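Local structure of uncharacterized protein (Legionella pneumophila subsp. pneumophila str. Philadelphia 1, 4RD8) at residues L55-L59 with V212-V216; S124-T130 with P195-D200. The protein is of unknown function and belongs to the DUF5636 family, built here as a single chain of helices and loops without beta strands. The protein carries 3 engineered substitutions. All blocks are in the same frame, centred on the assembly; numbering follows the deposited sequence.

The two contacts lie about 17 Å apart between centres, with nearest atoms about 8 Å apart, so they do not touch. Along the chain they are nested: helix 41-61 supplies the first half of contact 1, then come the loop 124-130 and the start of helix 195-204, which make contact 2, and helix 211-218 closes contact 1. The helices carrying the later halves follow each other directly, so the C-terminal part of the chain is fastened twice, at 195-200 to the loop leading into helix 130-144 and at 212-216 to helix 41-61. Contact 1 is mainly apolar and far from the centre of the chain; contact 2 is nearer to it and largely polar.

Contact 1: L55-L59 with V212-V216; sequences LTMRL and VLREV
Segments 55-59 of helix 41-61 and 212-216 of helix 211-218 cross at 70°, the axes of these segments 10.5 Å apart at closest approach, with Thr56 CA and Val212 CA 6.2 Å from each other. This is a steeply crossed helix-helix contact of the all-helical fold, made mainly by aliphatic side chains. Val212 points toward helix 41-61 and touches three of its residues. Its CG1, swung anti to the backbone N (chi1 176°), meets the end of Leu59 tip to tip, 3.7 Å from CD1, and also lies against Leu55 CG. Its other methyl, CG2, is turned to Thr56, whose side chain crosses it at about a right angle. The hydroxyl finds its polar partner within its own helix, the carbonyl oxygen of Asn52.

Leu55 reaches farther along helix 211-218: CD2 packs 3.7 Å from Leu213 CA, and the same methyl lies 4.0 Å from Val216 CG2. Val216 and Leu59 also touch Ala71 of helix 69-85, so a third helix joins the apolar cluster. At the start of helix 211-218 the side chain of Asn52 accepts a hydrogen bond from the Leu213 backbone N. Across the contact, Thr56 OG1 sits 3.2 Å from Val212 CG2.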
loop_
_atom_site.group_PDB
_atom_site.type_symbol
_atom_site.label_atom_id
_atom_site.label_comp_id
_atom_site.label_asym_id
_atom_site.label_seq_id
_atom_site.Cartn_x
_atom_site.Cartn_y
_atom_site.Cartn_z
ATOM N N LEU A 55 0.059 14.756 -7.121
ATOM C CA LEU A 55 0.345 14.369 -8.503
ATOM C C LEU A 55 -0.006 15.478 -9.503
ATOM O O LEU A 55 0.784 15.785 -10.407
ATOM C CB LEU A 55 -0.416 13.085 -8.848
ATOM C CG LEU A 55 -0.285 12.505 -10.259
ATOM C CD1 LEU A 55 1.176 12.174 -10.569
ATOM C CD2 LEU A 55 -1.167 11.261 -10.406
ATOM N N THR A 56 -1.190 16.070 -9.338
ATOM C CA THR A 56 -1.628 17.184 -10.178
ATOM C C THR A 56 -0.619 18.325 -10.125
ATOM O O THR A 56 -0.265 18.912 -11.153
ATOM C CB THR A 56 -2.997 17.726 -9.720
ATOM O OG1 THR A 56 -3.982 16.691 -9.830
ATOM C CG2 THR A 56 -3.411 18.911 -10.566
HETATM N N MSE A 57 -0.174 18.639 -8.913
HETATM C CA MSE A 57 0.840 19.661 -8.679
HETATM C C MSE A 57 2.115 19.336 -9.447
HETATM O O MSE A 57 2.719 20.192 -10.092
HETATM C CB MSE A 57 1.181 19.696 -7.189
HETATM C CG MSE A 57 0.837 20.985 -6.481
HETATM SE SE MSE A 57 1.873 21.109 -4.837
HETATM C CE MSE A 57 3.646 20.813 -5.582
ATOM N N ARG A 58 2.515 18.075 -9.349
ATOM C CA ARG A 58 3.750 17.575 -9.934
ATOM C C ARG A 58 3.756 17.678 -11.454
ATOM O O ARG A 58 4.697 18.213 -12.041
ATOM C CB ARG A 58 3.926 16.121 -9.510
ATOM C CG ARG A 58 5.338 15.613 -9.516
ATOM C CD ARG A 58 5.382 14.245 -8.853
ATOM N NE ARG A 58 6.722 13.671 -8.867
ATOM C CZ ARG A 58 7.549 13.680 -7.829
ATOM N NH1 ARG A 58 7.176 14.232 -6.682
ATOM N NH2 ARG A 58 8.747 13.129 -7.943
ATOM N N LEU A 59 2.695 17.175 -12.083
ATOM C CA LEU A 59 2.560 17.218 -13.540
ATOM C C LEU A 59 2.587 18.644 -14.069
ATOM O O LEU A 59 3.280 18.942 -15.046
ATOM C CB LEU A 59 1.263 16.535 -13.978
ATOM C CG LEU A 59 1.087 15.053 -13.651
ATOM C CD1 LEU A 59 -0.219 14.544 -14.241
ATOM C CD2 LEU A 59 2.258 14.249 -14.177
ATOM N N VAL A 212 -7.021 13.052 -11.935
ATOM C CA VAL A 212 -5.646 12.993 -12.419
ATOM C C VAL A 212 -4.993 11.661 -12.080
ATOM O O VAL A 212 -4.373 11.028 -12.941
ATOM C CB VAL A 212 -4.806 14.167 -11.885
ATOM C CG1 VAL A 212 -3.358 14.021 -12.313
ATOM C CG2 VAL A 212 -5.371 15.483 -12.393
ATOM N N LEU A 213 -5.141 11.235 -10.829
ATOM C CA LEU A 213 -4.654 9.931 -10.404
ATOM C C LEU A 213 -5.303 8.842 -11.251
ATOM O O LEU A 213 -4.656 7.872 -11.640
ATOM C CB LEU A 213 -4.950 9.715 -8.915
ATOM C CG LEU A 213 -4.573 8.366 -8.290
ATOM C CD1 LEU A 213 -3.094 8.052 -8.487
ATOM C CD2 LEU A 213 -4.941 8.320 -6.803
ATOM N N ARG A 214 -6.580 9.029 -11.561
ATOM C CA ARG A 214 -7.339 8.037 -12.313
ATOM C C ARG A 214 -6.815 7.844 -13.736
ATOM O O ARG A 214 -6.564 6.718 -14.165
ATOM C CB ARG A 214 -8.821 8.420 -12.342
ATOM C CG ARG A 214 -9.626 7.717 -13.420
ATOM C CD ARG A 214 -11.019 8.316 -13.547
ATOM N NE ARG A 214 -11.572 8.129 -14.885
ATOM C CZ ARG A 214 -12.808 8.458 -15.243
ATOM N NH1 ARG A 214 -13.641 8.995 -14.362
ATOM N NH2 ARG A 214 -13.214 8.250 -16.487
ATOM N N GLU A 215 -6.641 8.945 -14.459
ATOM C CA GLU A 215 -6.216 8.887 -15.855
ATOM C C GLU A 215 -4.792 8.338 -15.992
ATOM O O GLU A 215 -4.507 7.568 -16.909
ATOM C CB GLU A 215 -6.318 10.267 -16.501
ATOM C CG GLU A 215 -6.057 10.285 -18.001
ATOM C CD GLU A 215 -6.215 11.669 -18.593
ATOM O OE1 GLU A 215 -6.675 12.573 -17.863
ATOM O OE2 GLU A 215 -5.881 11.858 -19.784
ATOM N N VAL A 216 -3.908 8.727 -15.073
ATOM C CA VAL A 216 -2.521 8.266 -15.097
ATOM C C VAL A 216 -2.427 6.751 -14.911
ATOM O O VAL A 216 -1.679 6.079 -15.620
ATOM C CB VAL A 216 -1.652 9.001 -14.045
ATOM C CG1 VAL A 216 -0.251 8.395 -13.974
ATOM C CG2 VAL A 216 -1.580 10.492 -14.358
#

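Contact 2: S124-T130 with P195-D200; sequences SSHGELT and PEWLSD
A loop-to-helix contact, mostly polar, joins the segment 124-130, which leads into helix 130-144, to the first turns of helix 195-204. An ST turn shapes the start of the loop: Ser124 OG accepts from the backbone N of His126 at 3.0 Å, with an N-H...O angle of 161°. Ser124 OG also lies 3.1 Å from Glu196 OE1, a hydrogen bond that remains tentative, since the hydroxyl proton could turn to a different acceptor.

Glu196 comes to the loop by bending its chain at chi2 (-47°), which carries the carboxylate over to His126. Ring and carboxylate cross almost at a right angle, their planes 87° apart, and His126 ND1 stands 2.5 Å from Glu196 OE1. Asp200, one helical turn later, approaches elsewhere on the ring: its OD1 lies near the ring plane at the CD2 edge.

Nearer the interior the contact becomes mostly apolar. Thr130 lays its CG2 methyl 3.7 Å from Pro195 CB and beside Leu198 CD2; the Leu198 side chain continues the packing onto helix 130-144 through Leu137. The backbone N of Thr130 is held by Asp118. Between the two zones sits a water, 3.2 Å from Glu196 OE2 and placed to donate to it, though it has more acceptors nearby than protons to give; its bond to Thr130 OG1 is weak.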
loop_
_atom_site.group_PDB
_atom_site.type_symbol
_atom_site.label_atom_id
_atom_site.label_comp_id
_atom_site.label_asym_id
_atom_site.label_seq_id
_atom_site.Cartn_x
_atom_site.Cartn_y
_atom_site.Cartn_z
ATOM N N SER A 124 -2.148 -9.487 -11.799
ATOM C CA SER A 124 -3.502 -8.955 -11.761
ATOM C C SER A 124 -3.779 -8.105 -12.993
ATOM O O SER A 124 -2.902 -7.384 -13.465
ATOM C CB SER A 124 -3.717 -8.118 -10.499
ATOM O OG SER A 124 -4.915 -7.372 -10.594
ATOM N N SER A 125 -5.002 -8.186 -13.502
ATOM C CA SER A 125 -5.410 -7.378 -14.646
ATOM C C SER A 125 -5.989 -6.046 -14.184
ATOM O O SER A 125 -6.350 -5.202 -15.002
ATOM C CB SER A 125 -6.452 -8.124 -15.481
ATOM O OG SER A 125 -7.641 -8.323 -14.738
ATOM N N HIS A 126 -6.074 -5.861 -12.870
ATOM C CA HIS A 126 -6.765 -4.702 -12.304
ATOM C C HIS A 126 -5.824 -3.552 -11.931
ATOM O O HIS A 126 -6.225 -2.388 -11.964
ATOM C CB HIS A 126 -7.605 -5.112 -11.088
ATOM C CG HIS A 126 -8.754 -6.010 -11.422
ATOM N ND1 HIS A 126 -8.665 -7.391 -11.368
ATOM C CD2 HIS A 126 -10.017 -5.732 -11.809
ATOM C CE1 HIS A 126 -9.826 -7.913 -11.712
ATOM N NE2 HIS A 126 -10.667 -6.935 -11.985
ATOM N N GLY A 127 -4.586 -3.872 -11.573
ATOM C CA GLY A 127 -3.620 -2.852 -11.198
ATOM C C GLY A 127 -2.177 -3.333 -11.205
ATOM O O GLY A 127 -1.913 -4.522 -11.379
ATOM N N GLU A 128 -1.243 -2.408 -10.992
ATOM C CA GLU A 128 0.188 -2.704 -11.077
ATOM C C GLU A 128 0.926 -2.278 -9.805
ATOM O O GLU A 128 1.824 -2.970 -9.316
ATOM C CB GLU A 128 0.764 -1.967 -12.292
ATOM C CG GLU A 128 2.197 -2.302 -12.661
ATOM C CD GLU A 128 2.708 -1.423 -13.795
ATOM O OE1 GLU A 128 2.558 -0.183 -13.703
ATOM O OE2 GLU A 128 3.253 -1.963 -14.781
ATOM N N LEU A 129 0.533 -1.126 -9.274
ATOM C CA LEU A 129 1.169 -0.563 -8.091
ATOM C C LEU A 129 0.160 -0.374 -6.977
ATOM O O LEU A 129 0.292 0.552 -6.178
ATOM C CB LEU A 129 1.785 0.803 -8.416
ATOM C CG LEU A 129 2.804 0.860 -9.555
ATOM C CD1 LEU A 129 3.241 2.296 -9.792
ATOM C CD2 LEU A 129 3.996 -0.012 -9.247
ATOM N N THR A 130 -0.858 -1.225 -6.926
ATOM C CA THR A 130 -1.929 -1.001 -5.956
ATOM C C THR A 130 -1.443 -1.176 -4.516
ATOM O O THR A 130 -1.836 -0.416 -3.642
ATOM C CB THR A 130 -3.170 -1.880 -6.227
ATOM O OG1 THR A 130 -3.628 -1.651 -7.564
ATOM C CG2 THR A 130 -4.297 -1.518 -5.265
ATOM N N PRO A 195 -6.974 -5.107 -2.973
ATOM C CA PRO A 195 -6.377 -4.297 -4.040
ATOM C C PRO A 195 -7.233 -4.266 -5.303
ATOM O O PRO A 195 -7.179 -3.275 -6.031
ATOM C CB PRO A 195 -5.036 -5.000 -4.307
ATOM C CG PRO A 195 -5.271 -6.434 -3.864
ATOM C CD PRO A 195 -6.169 -6.301 -2.655
ATOM N N GLU A 196 -8.004 -5.321 -5.570
ATOM C CA GLU A 196 -8.888 -5.312 -6.730
ATOM C C GLU A 196 -9.950 -4.244 -6.542
ATOM O O GLU A 196 -10.309 -3.527 -7.480
ATOM C CB GLU A 196 -9.566 -6.670 -6.936
ATOM C CG GLU A 196 -8.614 -7.850 -6.986
ATOM C CD GLU A 196 -7.431 -7.609 -7.899
ATOM O OE1 GLU A 196 -7.611 -7.675 -9.128
ATOM O OE2 GLU A 196 -6.321 -7.346 -7.387
ATOM N N TRP A 197 -10.468 -4.146 -5.328
ATOM C CA TRP A 197 -11.507 -3.162 -5.066
ATOM C C TRP A 197 -10.928 -1.754 -5.148
ATOM O O TRP A 197 -11.542 -0.867 -5.738
ATOM C CB TRP A 197 -12.176 -3.401 -3.707
ATOM C CG TRP A 197 -13.342 -2.472 -3.468
ATOM C CD1 TRP A 197 -14.661 -2.720 -3.725
ATOM C CD2 TRP A 197 -13.279 -1.133 -2.945
ATOM N NE1 TRP A 197 -15.421 -1.620 -3.387
ATOM C CE2 TRP A 197 -14.597 -0.641 -2.902
ATOM C CE3 TRP A 197 -12.233 -0.315 -2.505
ATOM C CZ2 TRP A 197 -14.897 0.645 -2.437
ATOM C CZ3 TRP A 197 -12.533 0.957 -2.039
ATOM C CH2 TRP A 197 -13.855 1.423 -2.011
ATOM N N LEU A 198 -9.743 -1.548 -4.568
ATOM C CA LEU A 198 -9.139 -0.215 -4.584
ATOM C C LEU A 198 -8.782 0.227 -5.995
ATOM O O LEU A 198 -9.007 1.375 -6.362
ATOM C CB LEU A 198 -7.917 -0.135 -3.666
ATOM C CG LEU A 198 -7.140 1.186 -3.667
ATOM C CD1 LEU A 198 -8.011 2.349 -3.220
ATOM C CD2 LEU A 198 -5.912 1.071 -2.770
ATOM N N SER A 199 -8.248 -0.691 -6.789
ATOM C CA SER A 199 -7.896 -0.379 -8.169
ATOM C C SER A 199 -9.110 0.056 -8.984
ATOM O O SER A 199 -9.047 1.023 -9.748
ATOM C CB SER A 199 -7.219 -1.580 -8.826
ATOM O OG SER A 199 -7.473 -1.590 -10.219
ATOM N N ASP A 200 -10.221 -0.654 -8.816
ATOM C CA ASP A 200 -11.450 -0.332 -9.546
ATOM C C ASP A 200 -12.070 0.965 -9.023
ATOM O O ASP A 200 -12.650 1.745 -9.777
ATOM C CB ASP A 200 -12.462 -1.471 -9.422
ATOM C CG ASP A 200 -12.001 -2.743 -10.110
ATOM O OD1 ASP A 200 -11.087 -2.671 -10.962
ATOM O OD2 ASP A 200 -12.565 -3.816 -9.804
HETATM O O HOH W 1 -5.271 -4.519 -8.448
#